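Local structure of L-asparagine oxygenase (Streptomyces coelicolor, 2OG5) at residues Gly206-Ser220 with Glu282-Leu296. The protein catalyses the iron(II)- and 2-oxoglutarate-dependent 3-hydroxylation of L-asparagine to (2S,3S)-3-hydroxyasparagine for the calcium-dependent lipopeptide antibiotic. Residues are numbered along the deposited sequence; the frame is centred on the assembly and turned at random. Where two conformers were deposited one is given.
Sequences GLRTACVRRVLPLLS and ELQAHFDATAVTHRL
Val215 sits as a knob in a hole formed by Leu283, His286, Phe287 and Thr290, joining the short helix 212-215 to helix 274-290 beside the minor sheet of the jelly-roll fold. Val215 CG1, anti to the carbonyl carbon (chi1 -49°), lies 3.3 Å from Thr290 OG1, while its CG2 faces Leu283 CD1. Ala210 CB continues this core, packing 3.7 Å from Phe287 CD1, and Val310 of the neighbouring strand also touches both residues. Towards the other end, Leu219 CD2 and Leu218 CB meet the His286 ring, whose ND1 bonds back to Glu282 O.

Strands 207-211 and 292-294 pair antiparallel, with Leu207–His294 and Thr209–Val292 as hydrogen-bonded pairs; strand 292-294 forms one margin of the four-stranded sheet that carries the metal ligands His179 and His311. The Thr209 side chain lies about 4 Å from that of His311; in one of two His294 conformers, Thr209 OG1 is 3.1 Å from His294 NE2, a tentative bond.

On the face bearing Arg208 and Thr293, the guanidinium lies over Ala291 CB. Arg208 NE donates to Thr293 OG1, its NH2 to Asp288 O, and its NH1 makes a salt bridge to Asp288 OD1 at 2.8 Å, approaching from above a carboxylate turned 78° from the guanidinium plane.

At the far edge, Glu282 takes Ser220 N on OE2 (2.9 Å), and its OE1, also bonded to Thr223, receives Ser220 OG on the syn lone pair at 2.8 Å.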
loop_
_atom_site.group_PDB
_atom_site.type_symbol
_atom_site.label_atom_id
_atom_site.label_comp_id
_atom_site.label_asym_id
_atom_site.label_seq_id
_atom_site.Cartn_x
_atom_site.Cartn_y
_atom_site.Cartn_z
ATOM N N GLY A 206 -12.365 -6.988 -4.505
ATOM C CA GLY A 206 -11.095 -7.078 -5.207
ATOM C C GLY A 206 -10.333 -5.769 -5.105
ATOM O O GLY A 206 -10.917 -4.687 -5.137
ATOM N N LEU A 207 -9.018 -5.888 -4.972
ATOM C CA LEU A 207 -8.122 -4.746 -5.062
ATOM C C LEU A 207 -8.076 -4.308 -6.514
ATOM O O LEU A 207 -7.933 -5.139 -7.406
ATOM C CB LEU A 207 -6.717 -5.154 -4.628
ATOM C CG LEU A 207 -5.580 -4.133 -4.803
ATOM C CD1 LEU A 207 -5.762 -2.943 -3.893
ATOM C CD2 LEU A 207 -4.244 -4.832 -4.556
ATOM N N ARG A 208 -8.173 -3.002 -6.746
ATOM C CA ARG A 208 -8.031 -2.456 -8.092
ATOM C C ARG A 208 -6.810 -1.552 -8.134
ATOM O O ARG A 208 -6.650 -0.695 -7.260
ATOM C CB ARG A 208 -9.271 -1.661 -8.503
ATOM C CG ARG A 208 -10.591 -2.453 -8.462
ATOM C CD ARG A 208 -11.651 -1.747 -9.295
ATOM N NE ARG A 208 -11.472 -1.978 -10.730
ATOM C CZ ARG A 208 -11.939 -1.180 -11.694
ATOM N NH1 ARG A 208 -12.600 -0.069 -11.406
ATOM N NH2 ARG A 208 -11.744 -1.495 -12.962
ATOM N N THR A 209 -5.944 -1.750 -9.125
ATOM C CA THR A 209 -4.772 -0.874 -9.313
ATOM C C THR A 209 -4.767 -0.323 -10.737
ATOM O O THR A 209 -5.038 -1.053 -11.681
ATOM C CB THR A 209 -3.445 -1.615 -9.014
ATOM O OG1 THR A 209 -3.279 -2.719 -9.905
ATOM C CG2 THR A 209 -3.432 -2.123 -7.571
ATOM N N ALA A 210 -4.476 0.969 -10.888
ATOM C CA ALA A 210 -4.397 1.586 -12.217
ATOM C C ALA A 210 -3.173 2.485 -12.321
ATOM O O ALA A 210 -2.964 3.357 -11.486
ATOM C CB ALA A 210 -5.647 2.379 -12.505
ATOM N N CYS A 211 -2.380 2.273 -13.364
ATOM C CA CYS A 211 -1.093 2.943 -13.510
ATOM C C CYS A 211 -1.177 4.054 -14.531
ATOM O O CYS A 211 -1.757 3.876 -15.615
ATOM C CB CYS A 211 -0.033 1.921 -13.913
ATOM S SG CYS A 211 1.665 2.535 -13.947
ATOM N N VAL A 212 -0.592 5.198 -14.193
ATOM C CA VAL A 212 -0.523 6.333 -15.118
ATOM C C VAL A 212 0.152 5.947 -16.444
ATOM O O VAL A 212 -0.146 6.544 -17.483
ATOM C CB VAL A 212 0.200 7.548 -14.489
ATOM C CG1 VAL A 212 1.685 7.276 -14.310
ATOM C CG2 VAL A 212 -0.024 8.813 -15.333
ATOM N N ARG A 213 1.023 4.938 -16.427
ATOM C CA ARG A 213 1.682 4.460 -17.661
ATOM C C ARG A 213 0.712 3.857 -18.683
ATOM O O ARG A 213 0.949 3.947 -19.894
ATOM C CB ARG A 213 2.776 3.434 -17.345
ATOM C CG ARG A 213 3.942 4.026 -16.579
ATOM C CD ARG A 213 4.970 2.996 -16.141
ATOM N NE ARG A 213 6.059 3.704 -15.476
ATOM C CZ ARG A 213 6.715 3.283 -14.393
ATOM N NH1 ARG A 213 6.441 2.128 -13.823
ATOM N NH2 ARG A 213 7.666 4.041 -13.877
ATOM N N ARG A 214 -0.357 3.223 -18.199
ATOM C CA ARG A 214 -1.389 2.675 -19.080
ATOM C C ARG A 214 -2.294 3.757 -19.622
ATOM O O ARG A 214 -2.801 3.616 -20.727
ATOM C CB ARG A 214 -2.274 1.643 -18.375
ATOM C CG ARG A 214 -1.583 0.383 -17.891
ATOM C CD ARG A 214 -1.069 -0.455 -19.043
ATOM N NE ARG A 214 -0.757 -1.828 -18.643
ATOM C CZ ARG A 214 -0.184 -2.725 -19.441
ATOM N NH1 ARG A 214 0.124 -2.414 -20.696
ATOM N NH2 ARG A 214 0.066 -3.948 -18.993
ATOM N N VAL A 215 -2.532 4.819 -18.856
ATOM C CA VAL A 215 -3.535 5.801 -19.263
ATOM C C VAL A 215 -2.988 7.025 -19.984
ATOM O O VAL A 215 -3.675 7.552 -20.859
ATOM C CB VAL A 215 -4.460 6.255 -18.103
ATOM C CG1 VAL A 215 -4.999 5.041 -17.344
ATOM C CG2 VAL A 215 -3.774 7.189 -17.176
ATOM N N LEU A 216 -1.778 7.476 -19.649
ATOM C CA LEU A 216 -1.254 8.724 -20.229
ATOM C C LEU A 216 -1.378 8.790 -21.763
ATOM O O LEU A 216 -1.848 9.798 -22.279
ATOM C CB LEU A 216 0.191 8.999 -19.781
ATOM C CG LEU A 216 0.780 10.338 -20.252
ATOM C CD1 LEU A 216 0.007 11.514 -19.678
ATOM C CD2 LEU A 216 2.249 10.451 -19.876
ATOM N N PRO A 217 -0.985 7.721 -22.486
ATOM C CA PRO A 217 -1.100 7.774 -23.958
ATOM C C PRO A 217 -2.533 7.831 -24.496
ATOM O O PRO A 217 -2.720 8.133 -25.676
ATOM C CB PRO A 217 -0.433 6.470 -24.420
ATOM C CG PRO A 217 0.318 5.956 -23.247
ATOM C CD PRO A 217 -0.395 6.448 -22.034
ATOM N N LEU A 218 -3.524 7.540 -23.655
ATOM C CA LEU A 218 -4.932 7.526 -24.076
ATOM C C LEU A 218 -5.678 8.833 -23.781
ATOM O O LEU A 218 -6.776 9.059 -24.308
ATOM C CB LEU A 218 -5.666 6.378 -23.381
ATOM C CG LEU A 218 -5.011 4.995 -23.430
ATOM C CD1 LEU A 218 -5.823 3.996 -22.618
ATOM C CD2 LEU A 218 -4.847 4.528 -24.873
ATOM N N LEU A 219 -5.109 9.687 -22.940
ATOM C CA LEU A 219 -5.773 10.922 -22.528
ATOM C C LEU A 219 -5.730 11.981 -23.622
ATOM O O LEU A 219 -4.768 12.045 -24.387
ATOM C CB LEU A 219 -5.109 11.482 -21.272
ATOM C CG LEU A 219 -5.149 10.584 -20.040
ATOM C CD1 LEU A 219 -4.357 11.228 -18.924
ATOM C CD2 LEU A 219 -6.590 10.332 -19.623
ATOM N N SER A 220 -6.759 12.823 -23.667
ATOM C CA SER A 220 -6.814 13.912 -24.638
ATOM C C SER A 220 -5.807 15.001 -24.281
ATOM O O SER A 220 -5.436 15.170 -23.114
ATOM C CB SER A 220 -8.230 14.494 -24.726
ATOM O OG SER A 220 -8.611 15.165 -23.538
ATOM N N GLU A 282 -12.070 12.536 -16.919
ATOM C CA GLU A 282 -11.465 11.696 -17.956
ATOM C C GLU A 282 -10.429 10.741 -17.364
ATOM O O GLU A 282 -10.328 9.582 -17.783
ATOM C CB GLU A 282 -10.826 12.532 -19.077
ATOM C CG GLU A 282 -10.474 11.672 -20.299
ATOM C CD GLU A 282 -9.749 12.412 -21.404
ATOM O OE1 GLU A 282 -9.876 13.652 -21.496
ATOM O OE2 GLU A 282 -9.053 11.736 -22.197
ATOM N N LEU A 283 -9.653 11.228 -16.401
ATOM C CA LEU A 283 -8.658 10.397 -15.735
ATOM C C LEU A 283 -9.322 9.218 -15.028
ATOM O O LEU A 283 -8.896 8.074 -15.196
ATOM C CB LEU A 283 -7.858 11.239 -14.749
ATOM C CG LEU A 283 -6.678 10.563 -14.055
ATOM C CD1 LEU A 283 -5.619 10.159 -15.064
ATOM C CD2 LEU A 283 -6.090 11.487 -12.991
ATOM N N GLN A 284 -10.377 9.494 -14.265
ATOM C CA GLN A 284 -11.155 8.441 -13.603
ATOM C C GLN A 284 -11.665 7.403 -14.599
ATOM O O GLN A 284 -11.571 6.196 -14.350
ATOM C CB GLN A 284 -12.322 9.045 -12.807
ATOM C CG GLN A 284 -13.421 8.046 -12.326
ATOM C CD GLN A 284 -12.929 6.945 -11.399
ATOM O OE1 GLN A 284 -11.906 7.083 -10.736
ATOM N NE2 GLN A 284 -13.674 5.836 -11.344
ATOM N N ALA A 285 -12.213 7.867 -15.722
ATOM C CA ALA A 285 -12.716 6.961 -16.753
ATOM C C ALA A 285 -11.648 6.000 -17.259
ATOM O O ALA A 285 -11.911 4.809 -17.404
ATOM C CB ALA A 285 -13.303 7.755 -17.920
ATOM N N HIS A 286 -10.449 6.516 -17.523
ATOM C CA HIS A 286 -9.359 5.687 -18.046
ATOM C C HIS A 286 -8.738 4.779 -16.976
ATOM O O HIS A 286 -8.320 3.659 -17.288
ATOM C CB HIS A 286 -8.287 6.549 -18.721
ATOM C CG HIS A 286 -8.706 7.084 -20.055
ATOM N ND1 HIS A 286 -9.332 8.302 -20.204
ATOM C CD2 HIS A 286 -8.612 6.554 -21.298
ATOM C CE1 HIS A 286 -9.602 8.502 -21.483
ATOM N NE2 HIS A 286 -9.183 7.455 -22.168
ATOM N N PHE A 287 -8.695 5.244 -15.732
ATOM C CA PHE A 287 -8.304 4.378 -14.608
ATOM C C PHE A 287 -9.262 3.198 -14.535
ATOM O O PHE A 287 -8.851 2.041 -14.398
ATOM C CB PHE A 287 -8.378 5.090 -13.245
ATOM C CG PHE A 287 -7.249 6.045 -12.940
ATOM C CD1 PHE A 287 -5.982 5.906 -13.490
ATOM C CD2 PHE A 287 -7.462 7.056 -12.016
ATOM C CE1 PHE A 287 -4.953 6.800 -13.140
ATOM C CE2 PHE A 287 -6.442 7.937 -11.667
ATOM C CZ PHE A 287 -5.202 7.811 -12.239
ATOM N N ASP A 288 -10.555 3.486 -14.638
ATOM C CA ASP A 288 -11.534 2.432 -14.561
ATOM C C ASP A 288 -11.338 1.419 -15.691
ATOM O O ASP A 288 -11.467 0.222 -15.464
ATOM C CB ASP A 288 -12.944 3.007 -14.616
ATOM C CG ASP A 288 -13.991 1.967 -14.347
ATOM O OD1 ASP A 288 -14.119 1.568 -13.173
ATOM O OD2 ASP A 288 -14.671 1.555 -15.308
ATOM N N ALA A 289 -11.029 1.904 -16.897
ATOM C CA ALA A 289 -10.921 1.033 -18.071
ATOM C C ALA A 289 -9.676 0.145 -18.058
ATOM O O ALA A 289 -9.705 -0.982 -18.576
ATOM C CB ALA A 289 -10.946 1.869 -19.351
ATOM N N THR A 290 -8.598 0.629 -17.454
ATOM C CA THR A 290 -7.305 -0.047 -17.541
ATOM C C THR A 290 -6.876 -0.705 -16.228
ATOM O O THR A 290 -5.808 -1.312 -16.171
ATOM C CB THR A 290 -6.214 0.930 -17.951
ATOM O OG1 THR A 290 -6.063 1.940 -16.946
ATOM C CG2 THR A 290 -6.558 1.586 -19.299
ATOM N N ALA A 291 -7.696 -0.585 -15.186
ATOM C CA ALA A 291 -7.338 -1.110 -13.870
ATOM C C ALA A 291 -7.268 -2.628 -13.893
ATOM O O ALA A 291 -8.076 -3.287 -14.568
ATOM C CB ALA A 291 -8.348 -0.659 -12.831
ATOM N N VAL A 292 -6.300 -3.178 -13.157
ATOM C CA VAL A 292 -6.209 -4.607 -12.923
ATOM C C VAL A 292 -6.934 -4.855 -11.610
ATOM O O VAL A 292 -6.725 -4.128 -10.633
ATOM C CB VAL A 292 -4.735 -5.083 -12.829
ATOM C CG1 VAL A 292 -4.664 -6.581 -12.512
ATOM C CG2 VAL A 292 -3.972 -4.768 -14.106
ATOM N N THR A 293 -7.818 -5.848 -11.587
ATOM C CA THR A 293 -8.556 -6.190 -10.389
ATOM C C THR A 293 -8.111 -7.550 -9.919
ATOM O O THR A 293 -8.125 -8.510 -10.697
ATOM C CB THR A 293 -10.085 -6.188 -10.632
ATOM O OG1 THR A 293 -10.475 -4.906 -11.143
ATOM C CG2 THR A 293 -10.854 -6.466 -9.348
ATOM N N HIS A 294 -7.736 -7.600 -8.631
ATOM C CA HIS A 294 -7.127 -8.753 -7.956
ATOM C C HIS A 294 -7.986 -9.175 -6.736
ATOM O O HIS A 294 -8.150 -8.363 -5.824
ATOM C CB HIS A 294 -5.720 -8.388 -7.392
ATOM C CG HIS A 294 -4.931 -7.380 -8.190
ATOM N ND1 HIS A 294 -3.805 -7.724 -8.909
ATOM C CD2 HIS A 294 -5.050 -6.035 -8.309
ATOM C CE1 HIS A 294 -3.295 -6.642 -9.473
ATOM N NE2 HIS A 294 -4.027 -5.602 -9.119
ATOM N N ARG A 295 -8.512 -10.408 -6.669
ATOM C CA ARG A 295 -9.013 -10.910 -5.402
ATOM C C ARG A 295 -7.850 -11.614 -4.715
ATOM O O ARG A 295 -7.417 -12.682 -5.150
ATOM C CB ARG A 295 -10.167 -11.886 -5.587
ATOM C CG ARG A 295 -10.680 -12.424 -4.280
ATOM C CD ARG A 295 -11.868 -13.318 -4.492
ATOM N NE ARG A 295 -12.238 -13.995 -3.258
ATOM C CZ ARG A 295 -11.924 -15.257 -2.967
ATOM N NH1 ARG A 295 -11.231 -16.013 -3.807
ATOM N NH2 ARG A 295 -12.320 -15.770 -1.820
ATOM N N LEU A 296 -7.332 -11.013 -3.657
ATOM C CA LEU A 296 -6.161 -11.562 -2.992
ATOM C C LEU A 296 -6.514 -12.823 -2.205
ATOM O O LEU A 296 -7.616 -12.937 -1.660
ATOM C CB LEU A 296 -5.548 -10.505 -2.068
ATOM C CG LEU A 296 -4.947 -9.290 -2.789
ATOM C CD1 LEU A 296 -4.693 -8.144 -1.795
ATOM C CD2 LEU A 296 -3.679 -9.690 -3.525
HETATM O O HOH W 1 -10.440 -4.233 -13.670
HETATM O O HOH W 2 -2.797 -0.873 -14.616
HETATM O O HOH W 3 -3.964 1.237 -15.499
HETATM O O HOH W 4 -9.491 10.441 -24.783
#